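Local structure of Pex protein (Anabaena sp. PCC 7120, 2DQL) at residues P15-L28 and Y52-L66. The protein is associated with the cyanobacterial circadian clock and, as a PadR-like winged-helix protein, probably binds DNA to regulate transcription. Sequence-based numbering, arbitrary orientation.
Sequences PTYLCQEVAICYIL and YRLSDTVLYSAIKFL
I27 and A62 meet at the tight end of this contact, where the axes of segments 20-28 and 56-66 come within 8.8 Å and cross at -70°. With CG1 anti to its carbonyl carbon (chi1 -69°), I27 sends CD1 to within 3.5 Å of A62 CB and also against L59 CD1, while its CG2 branch rests on L66 CD1. One turn earlier, I24 lays CD1 over a face of the F65 ring, a CH-pi contact 3.8 Å from the centroid, and its CG1 packs on A62. A23 CB rests against both V58 CG1, 3.6 Å away, and L54 CD1.

The other end is looser: a short parallel ladder, strand 16-17 beside strand 52-53, with the Y17 ring exposed and P15 and R53 partly so, while Y52 stays buried. R53 N donates to T16 O, and L18 N reaches R53 O in a nearly straight bond of 3.0 Å. Just beyond, a water bridges L18 O and S55 N, while S55 OG caps helix 56-66 by accepting from V58 N. R53 CB sits almost centrally over the Y17 ring, 3.5 Å from its centroid. The arginine chain then bends at chi2 (-73°), which lays one face of the guanidinium against P15 CB and CG; its NH1 donates to Y52 O and to P50 O. Cut back to an alanine, R53 would probably leave P15 without the flat group it packs on and both carbonyls without this donor.

Helix 38-48 covers L18 and L54, and F9 of the second subunit packs on C19 and V22. Such a crossed helical core, with strands 72-77 and 86-91 following helix 56-68, is typical of the winged helix-turn-helix fold of PadR-like regulators.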
loop_
_atom_site.group_PDB
_atom_site.type_symbol
_atom_site.label_atom_id
_atom_site.label_comp_id
_atom_site.label_asym_id
_atom_site.label_seq_id
_atom_site.Cartn_x
_atom_site.Cartn_y
_atom_site.Cartn_z
ATOM N N PRO A 15 -6.596 -1.753 7.671
ATOM C CA PRO A 15 -7.357 -1.225 6.537
ATOM C C PRO A 15 -6.441 -0.804 5.394
ATOM O O PRO A 15 -5.269 -0.501 5.609
ATOM C CB PRO A 15 -8.113 -0.048 7.151
ATOM C CG PRO A 15 -7.172 0.439 8.209
ATOM C CD PRO A 15 -6.690 -0.858 8.836
ATOM N N THR A 16 -6.984 -0.791 4.181
ATOM C CA THR A 16 -6.220 -0.406 3.002
ATOM C C THR A 16 -6.339 1.096 2.774
ATOM O O THR A 16 -7.449 1.623 2.702
ATOM C CB THR A 16 -6.745 -1.109 1.729
ATOM O OG1 THR A 16 -6.697 -2.530 1.902
ATOM C CG2 THR A 16 -5.902 -0.723 0.521
ATOM N N TYR A 17 -5.203 1.781 2.678
ATOM C CA TYR A 17 -5.210 3.219 2.417
ATOM C C TYR A 17 -5.230 3.400 0.908
ATOM O O TYR A 17 -4.397 2.843 0.200
ATOM C CB TYR A 17 -3.970 3.902 3.001
ATOM C CG TYR A 17 -4.132 4.305 4.443
ATOM C CD1 TYR A 17 -4.137 3.351 5.460
ATOM C CD2 TYR A 17 -4.332 5.641 4.789
ATOM C CE1 TYR A 17 -4.339 3.719 6.789
ATOM C CE2 TYR A 17 -4.535 6.018 6.112
ATOM C CZ TYR A 17 -4.540 5.053 7.105
ATOM O OH TYR A 17 -4.765 5.424 8.410
ATOM N N LEU A 18 -6.187 4.176 0.415
ATOM C CA LEU A 18 -6.305 4.395 -1.018
ATOM C C LEU A 18 -5.098 5.112 -1.605
ATOM O O LEU A 18 -4.503 5.976 -0.959
ATOM C CB LEU A 18 -7.559 5.226 -1.327
ATOM C CG LEU A 18 -8.909 4.749 -0.781
ATOM C CD1 LEU A 18 -10.011 5.652 -1.332
ATOM C CD2 LEU A 18 -9.163 3.297 -1.186
ATOM N N CYS A 19 -4.731 4.746 -2.828
ATOM C CA CYS A 19 -3.636 5.419 -3.510
ATOM C C CYS A 19 -4.345 6.527 -4.283
ATOM O O CYS A 19 -5.578 6.539 -4.348
ATOM C CB CYS A 19 -2.905 4.476 -4.468
ATOM S SG CYS A 19 -3.919 3.770 -5.780
ATOM N N GLN A 20 -3.581 7.441 -4.868
ATOM C CA GLN A 20 -4.160 8.569 -5.594
ATOM C C GLN A 20 -5.162 8.211 -6.688
ATOM O O GLN A 20 -6.251 8.789 -6.750
ATOM C CB GLN A 20 -3.048 9.435 -6.197
ATOM C CG GLN A 20 -3.535 10.787 -6.705
ATOM C CD GLN A 20 -2.414 11.631 -7.281
ATOM O OE1 GLN A 20 -1.345 11.752 -6.680
ATOM N NE2 GLN A 20 -2.652 12.222 -8.448
ATOM N N GLU A 21 -4.806 7.263 -7.547
ATOM C CA GLU A 21 -5.689 6.870 -8.635
ATOM C C GLU A 21 -7.061 6.423 -8.149
ATOM O O GLU A 21 -8.083 6.804 -8.722
ATOM C CB GLU A 21 -5.039 5.760 -9.469
ATOM C CG GLU A 21 -3.749 6.186 -10.162
ATOM C CD GLU A 21 -2.494 5.936 -9.332
ATOM O OE1 GLU A 21 -2.549 6.011 -8.085
ATOM O OE2 GLU A 21 -1.436 5.679 -9.943
ATOM N N VAL A 22 -7.085 5.622 -7.089
ATOM C CA VAL A 22 -8.339 5.128 -6.540
ATOM C C VAL A 22 -9.086 6.243 -5.802
ATOM O O VAL A 22 -10.298 6.376 -5.934
ATOM C CB VAL A 22 -8.098 3.947 -5.574
ATOM C CG1 VAL A 22 -9.423 3.483 -4.974
ATOM C CG2 VAL A 22 -7.423 2.795 -6.327
ATOM N N ALA A 23 -8.359 7.050 -5.038
ATOM C CA ALA A 23 -8.981 8.147 -4.293
ATOM C C ALA A 23 -9.684 9.131 -5.228
ATOM O O ALA A 23 -10.746 9.660 -4.896
ATOM C CB ALA A 23 -7.934 8.873 -3.465
ATOM N N ILE A 24 -9.088 9.381 -6.390
ATOM C CA ILE A 24 -9.683 10.299 -7.356
ATOM C C ILE A 24 -11.062 9.787 -7.776
ATOM O O ILE A 24 -12.026 10.550 -7.831
ATOM C CB ILE A 24 -8.785 10.444 -8.603
ATOM C CG1 ILE A 24 -7.523 11.241 -8.246
ATOM C CG2 ILE A 24 -9.556 11.107 -9.740
ATOM C CD1 ILE A 24 -6.466 11.235 -9.356
ATOM N N CYS A 25 -11.157 8.492 -8.062
ATOM C CA CYS A 25 -12.427 7.903 -8.472
ATOM C C CYS A 25 -13.434 7.897 -7.322
ATOM O O CYS A 25 -14.618 8.170 -7.525
ATOM C CB CYS A 25 -12.202 6.482 -8.993
ATOM S SG CYS A 25 -11.136 6.435 -10.443
ATOM N N TYR A 26 -12.961 7.592 -6.117
ATOM C CA TYR A 26 -13.830 7.586 -4.943
ATOM C C TYR A 26 -14.390 8.991 -4.704
ATOM O O TYR A 26 -15.588 9.167 -4.471
ATOM C CB TYR A 26 -13.057 7.130 -3.700
ATOM C CG TYR A 26 -13.717 7.546 -2.402
ATOM C CD1 TYR A 26 -14.960 7.039 -2.031
ATOM C CD2 TYR A 26 -13.127 8.512 -1.585
ATOM C CE1 TYR A 26 -15.607 7.491 -0.880
ATOM C CE2 TYR A 26 -13.762 8.972 -0.441
ATOM C CZ TYR A 26 -15.001 8.462 -0.095
ATOM O OH TYR A 26 -15.639 8.943 1.020
ATOM N N ILE A 27 -13.521 9.993 -4.763
ATOM C CA ILE A 27 -13.969 11.358 -4.541
ATOM C C ILE A 27 -15.039 11.766 -5.554
ATOM O O ILE A 27 -16.049 12.356 -5.180
ATOM C CB ILE A 27 -12.772 12.336 -4.565
ATOM C CG1 ILE A 27 -11.911 12.080 -3.324
ATOM C CG2 ILE A 27 -13.264 13.801 -4.582
ATOM C CD1 ILE A 27 -10.545 12.725 -3.357
ATOM N N LEU A 28 -14.833 11.446 -6.829
ATOM C CA LEU A 28 -15.830 11.796 -7.843
ATOM C C LEU A 28 -17.134 11.048 -7.591
ATOM O O LEU A 28 -18.219 11.589 -7.809
ATOM C CB LEU A 28 -15.306 11.497 -9.244
ATOM C CG LEU A 28 -14.222 12.467 -9.713
ATOM C CD1 LEU A 28 -13.647 11.994 -11.038
ATOM C CD2 LEU A 28 -14.817 13.862 -9.851
ATOM N N TYR A 52 -11.216 0.377 4.655
ATOM C CA TYR A 52 -10.486 1.334 3.833
ATOM C C TYR A 52 -10.278 2.654 4.559
ATOM O O TYR A 52 -11.034 3.006 5.463
ATOM C CB TYR A 52 -11.236 1.587 2.523
ATOM C CG TYR A 52 -11.197 0.413 1.580
ATOM C CD1 TYR A 52 -10.197 0.303 0.614
ATOM C CD2 TYR A 52 -12.133 -0.612 1.684
ATOM C CE1 TYR A 52 -10.130 -0.801 -0.225
ATOM C CE2 TYR A 52 -12.073 -1.722 0.853
ATOM C CZ TYR A 52 -11.072 -1.810 -0.097
ATOM O OH TYR A 52 -11.021 -2.910 -0.920
ATOM N N ARG A 53 -9.241 3.375 4.155
ATOM C CA ARG A 53 -8.922 4.665 4.745
ATOM C C ARG A 53 -8.402 5.605 3.670
ATOM O O ARG A 53 -7.905 5.173 2.630
ATOM C CB ARG A 53 -7.852 4.515 5.832
ATOM C CG ARG A 53 -8.283 3.707 7.044
ATOM C CD ARG A 53 -9.254 4.475 7.923
ATOM N NE ARG A 53 -9.575 3.738 9.145
ATOM C CZ ARG A 53 -10.344 2.654 9.196
ATOM N NH1 ARG A 53 -10.892 2.163 8.092
ATOM N NH2 ARG A 53 -10.559 2.051 10.356
ATOM N N LEU A 54 -8.522 6.901 3.927
ATOM C CA LEU A 54 -8.024 7.904 2.998
ATOM C C LEU A 54 -7.195 8.876 3.820
ATOM O O LEU A 54 -7.712 9.514 4.738
ATOM C CB LEU A 54 -9.177 8.651 2.317
ATOM C CG LEU A 54 -8.750 9.811 1.405
ATOM C CD1 LEU A 54 -7.798 9.326 0.319
ATOM C CD2 LEU A 54 -9.993 10.443 0.783
ATOM N N SER A 55 -5.910 8.973 3.498
ATOM C CA SER A 55 -5.016 9.866 4.219
ATOM C C SER A 55 -5.225 11.295 3.757
ATOM O O SER A 55 -5.719 11.550 2.658
ATOM C CB SER A 55 -3.552 9.482 3.984
ATOM O OG SER A 55 -3.117 9.884 2.697
ATOM N N ASP A 56 -4.833 12.227 4.611
ATOM C CA ASP A 56 -4.952 13.634 4.303
ATOM C C ASP A 56 -4.075 13.949 3.088
ATOM O O ASP A 56 -4.455 14.732 2.220
ATOM C CB ASP A 56 -4.513 14.439 5.527
ATOM C CG ASP A 56 -4.759 15.910 5.373
ATOM O OD1 ASP A 56 -3.766 16.660 5.284
ATOM O OD2 ASP A 56 -5.943 16.311 5.338
ATOM N N THR A 57 -2.906 13.313 3.018
ATOM C CA THR A 57 -1.974 13.525 1.913
ATOM C C THR A 57 -2.530 13.044 0.570
ATOM O O THR A 57 -2.420 13.739 -0.436
ATOM C CB THR A 57 -0.615 12.824 2.192
ATOM O OG1 THR A 57 0.031 13.473 3.294
ATOM C CG2 THR A 57 0.297 12.891 0.971
ATOM N N VAL A 58 -3.128 11.858 0.542
ATOM C CA VAL A 58 -3.681 11.365 -0.711
ATOM C C VAL A 58 -4.934 12.163 -1.080
ATOM O O VAL A 58 -5.173 12.435 -2.252
ATOM C CB VAL A 58 -4.015 9.861 -0.630
ATOM C CG1 VAL A 58 -4.704 9.404 -1.918
ATOM C CG2 VAL A 58 -2.722 9.069 -0.417
ATOM N N LEU A 59 -5.723 12.540 -0.079
ATOM C CA LEU A 59 -6.926 13.337 -0.329
ATOM C C LEU A 59 -6.567 14.591 -1.114
ATOM O O LEU A 59 -7.154 14.873 -2.160
ATOM C CB LEU A 59 -7.590 13.755 0.992
ATOM C CG LEU A 59 -8.630 14.886 0.895
ATOM C CD1 LEU A 59 -9.785 14.443 -0.002
ATOM C CD2 LEU A 59 -9.136 15.257 2.286
ATOM N N TYR A 60 -5.575 15.329 -0.640
ATOM C CA TYR A 60 -5.269 16.594 -1.297
ATOM C C TYR A 60 -4.405 16.373 -2.534
ATOM O O TYR A 60 -4.399 17.251 -3.440
ATOM C CB TYR A 60 -4.903 17.656 -0.258
ATOM C CG TYR A 60 -6.074 18.129 0.575
ATOM C CD1 TYR A 60 -6.992 19.038 0.063
ATOM C CD2 TYR A 60 -6.260 17.668 1.870
ATOM C CE1 TYR A 60 -8.063 19.471 0.819
ATOM C CE2 TYR A 60 -7.330 18.098 2.633
ATOM C CZ TYR A 60 -8.227 19.000 2.104
ATOM O OH TYR A 60 -9.292 19.429 2.861
ATOM N N SER A 61 -3.762 15.226 -2.716
ATOM C CA SER A 61 -3.051 14.964 -3.962
ATOM C C SER A 61 -4.148 14.767 -5.009
ATOM O O SER A 61 -4.019 15.194 -6.155
ATOM C CB SER A 61 -2.199 13.692 -3.864
ATOM O OG SER A 61 -1.099 13.872 -2.989
ATOM N N ALA A 62 -5.239 14.125 -4.593
ATOM C CA ALA A 62 -6.373 13.868 -5.474
ATOM C C ALA A 62 -7.107 15.164 -5.806
ATOM O O ALA A 62 -7.484 15.392 -6.953
ATOM C CB ALA A 62 -7.327 12.887 -4.817
ATOM N N ILE A 63 -7.310 16.002 -4.794
ATOM C CA ILE A 63 -7.988 17.281 -5.010
ATOM C C ILE A 63 -7.169 18.132 -5.975
ATOM O O ILE A 63 -7.720 18.789 -6.857
ATOM C CB ILE A 63 -8.189 18.047 -3.683
ATOM C CG1 ILE A 63 -9.225 17.332 -2.814
ATOM C CG2 ILE A 63 -8.651 19.469 -3.964
ATOM C CD1 ILE A 63 -10.624 17.298 -3.402
ATOM N N LYS A 64 -5.850 18.119 -5.810
ATOM C CA LYS A 64 -4.985 18.879 -6.699
ATOM C C LYS A 64 -5.199 18.405 -8.133
ATOM O O LYS A 64 -5.387 19.210 -9.043
ATOM C CB LYS A 64 -3.518 18.694 -6.307
ATOM C CG LYS A 64 -2.548 19.361 -7.258
ATOM C CD LYS A 64 -1.128 19.245 -6.731
ATOM C CE LYS A 64 -0.172 20.168 -7.461
ATOM N NZ LYS A 64 -0.300 20.135 -8.929
ATOM N N PHE A 65 -5.174 17.091 -8.333
ATOM C CA PHE A 65 -5.380 16.533 -9.663
ATOM C C PHE A 65 -6.711 17.004 -10.243
ATOM O O PHE A 65 -6.769 17.490 -11.373
ATOM C CB PHE A 65 -5.392 15.005 -9.614
ATOM C CG PHE A 65 -5.740 14.369 -10.925
ATOM C CD1 PHE A 65 -4.763 14.154 -11.890
ATOM C CD2 PHE A 65 -7.058 14.018 -11.211
ATOM C CE1 PHE A 65 -5.093 13.598 -13.126
ATOM C CE2 PHE A 65 -7.400 13.465 -12.441
ATOM C CZ PHE A 65 -6.412 13.255 -13.402
ATOM N N LEU A 66 -7.776 16.850 -9.462
ATOM C CA LEU A 66 -9.108 17.236 -9.907
ATOM C C LEU A 66 -9.223 18.722 -10.231
ATOM O O LEU A 66 -9.777 19.084 -11.267
ATOM C CB LEU A 66 -10.151 16.818 -8.864
ATOM C CG LEU A 66 -10.314 15.290 -8.763
ATOM C CD1 LEU A 66 -11.192 14.921 -7.574
ATOM C CD2 LEU A 66 -10.917 14.756 -10.052
HETATM O O HOH W 1 -4.648 7.152 1.545
#